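Uncharacterized protein (Leptotrichia buccalis, PDB 3T8K) is of unknown function but folds as a stack of ankyrin-type alpha-hairpin repeats, a scaffold that in other proteins commonly mediates protein–protein binding. Local coordinates at residues T94-K98 / P134-L138. Residues are numbered along the deposited sequence.
Sequences TELCK and PLYKL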
# COMPACT_ATOMS: atom_id res chain seq x y z
N THR A 94 10.27 -6.45 12.32
CA THR A 94 10.65 -6.19 13.71
C THR A 94 12.08 -5.70 13.79
O THR A 94 12.36 -4.69 14.44
CB THR A 94 10.49 -7.45 14.56
OG1 THR A 94 9.13 -7.88 14.50
CG2 THR A 94 10.86 -7.17 16.01
N GLU A 95 12.98 -6.42 13.13
CA GLU A 95 14.40 -6.07 13.06
C GLU A 95 14.60 -4.64 12.54
O GLU A 95 15.38 -3.87 13.12
CB GLU A 95 15.14 -7.06 12.16
CG GLU A 95 16.25 -7.81 12.87
CD GLU A 95 17.35 -6.88 13.36
OE1 GLU A 95 18.03 -6.28 12.51
OE2 GLU A 95 17.52 -6.76 14.59
N LEU A 96 13.93 -4.29 11.45
CA LEU A 96 14.03 -2.95 10.89
C LEU A 96 13.48 -1.89 11.86
O LEU A 96 14.07 -0.81 12.00
CB LEU A 96 13.32 -2.86 9.53
CG LEU A 96 14.00 -3.60 8.37
CD1 LEU A 96 13.14 -3.56 7.11
CD2 LEU A 96 15.36 -3.00 8.10
N CYS A 97 12.36 -2.19 12.51
CA CYS A 97 11.84 -1.27 13.53
C CYS A 97 12.86 -1.05 14.65
O CYS A 97 13.11 0.08 15.05
CB CYS A 97 10.51 -1.77 14.11
SG CYS A 97 9.78 -0.68 15.40
N LYS A 98 13.45 -2.14 15.15
CA LYS A 98 14.46 -2.02 16.19
C LYS A 98 15.61 -1.10 15.76
O LYS A 98 16.07 -0.25 16.52
CB LYS A 98 15.03 -3.40 16.54
CG LYS A 98 16.16 -3.38 17.55
CD LYS A 98 16.43 -4.79 18.09
CE LYS A 98 17.66 -5.40 17.47
NZ LYS A 98 18.89 -5.11 18.28
N PRO A 134 7.73 -9.37 20.25
CA PRO A 134 8.95 -8.57 20.17
C PRO A 134 8.69 -7.17 19.61
O PRO A 134 9.17 -6.19 20.17
CB PRO A 134 9.84 -9.39 19.23
CG PRO A 134 9.36 -10.80 19.41
CD PRO A 134 7.87 -10.67 19.57
N LEU A 135 7.93 -7.09 18.52
CA LEU A 135 7.58 -5.80 17.94
C LEU A 135 6.76 -4.95 18.91
O LEU A 135 7.01 -3.76 19.05
CB LEU A 135 6.85 -5.97 16.59
CG LEU A 135 6.35 -4.70 15.92
CD1 LEU A 135 7.52 -3.74 15.66
CD2 LEU A 135 5.61 -5.01 14.60
N TYR A 136 5.78 -5.56 19.58
CA TYR A 136 4.97 -4.85 20.57
C TYR A 136 5.85 -4.24 21.67
O TYR A 136 5.64 -3.10 22.09
CB TYR A 136 3.96 -5.80 21.22
CG TYR A 136 2.75 -6.19 20.38
CD1 TYR A 136 2.37 -5.47 19.26
CD2 TYR A 136 1.98 -7.30 20.74
CE1 TYR A 136 1.25 -5.84 18.52
CE2 TYR A 136 0.87 -7.67 20.01
CZ TYR A 136 0.51 -6.94 18.91
OH TYR A 136 -0.60 -7.33 18.19
N LYS A 137 6.83 -5.00 22.13
CA LYS A 137 7.74 -4.54 23.16
C LYS A 137 8.55 -3.34 22.72
O LYS A 137 8.76 -2.40 23.49
CB LYS A 137 8.67 -5.67 23.61
CG LYS A 137 7.96 -6.75 24.42
CD LYS A 137 8.95 -7.80 24.91
CE LYS A 137 8.29 -8.84 25.79
NZ LYS A 137 9.31 -9.82 26.27
N LEU A 138 9.02 -3.37 21.47
CA LEU A 138 9.78 -2.26 20.91
C LEU A 138 8.94 -1.00 20.95
O LEU A 138 9.36 0.04 21.44
CB LEU A 138 10.20 -2.56 19.47
CG LEU A 138 11.35 -3.55 19.26
CD1 LEU A 138 11.51 -3.87 17.77
CD2 LEU A 138 12.64 -2.99 19.83
O HOH W 1 7.56 -9.38 16.48
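Residues 94-98 and 134-138 are short pieces of helices 90-102 and 129-140. The two run nearly parallel, at 18°, with their axes 9.7 Å apart at closest approach. Thr94 pairs with Leu135, CA to CA 5.2 Å, and Lys98 with Leu138, 6.7 Å between CA atoms. Helix 129-140 is kinked here: the N atoms of Pro134 and Leu135 have no bond to the preceding turn. Pro134 has no amide hydrogen to give. The Leu135 N instead donates to water 1, 3.1 Å away. This water in turn donates to Thr94 OG1 at 2.9 Å and so bridges the two helices. Thr94 OG1 also hydrogen-bonds to Ile90 O within its own helix.

Leu138 points toward the other helix. Its CD1 lies 3.5 Å from Thr94 O and 3.8 Å from both Thr94 CG2 and Lys98 CB. Cys97 SG touches Leu135 CD1 at 3.8 Å. Phe83 of helix 79-85 packs on both Cys97 and Leu135. Thr94 CG2 rests on Pro134 CB at 4.0 Å. The Lys98 amine turns away and forms a salt bridge with Glu102.

Such side-by-side packing of near-parallel helices fits the stacking of successive ankyrin-type repeats. No direct hydrogen bond crosses between the segments, so their contact rests on apolar packing and one water bridge at the kink.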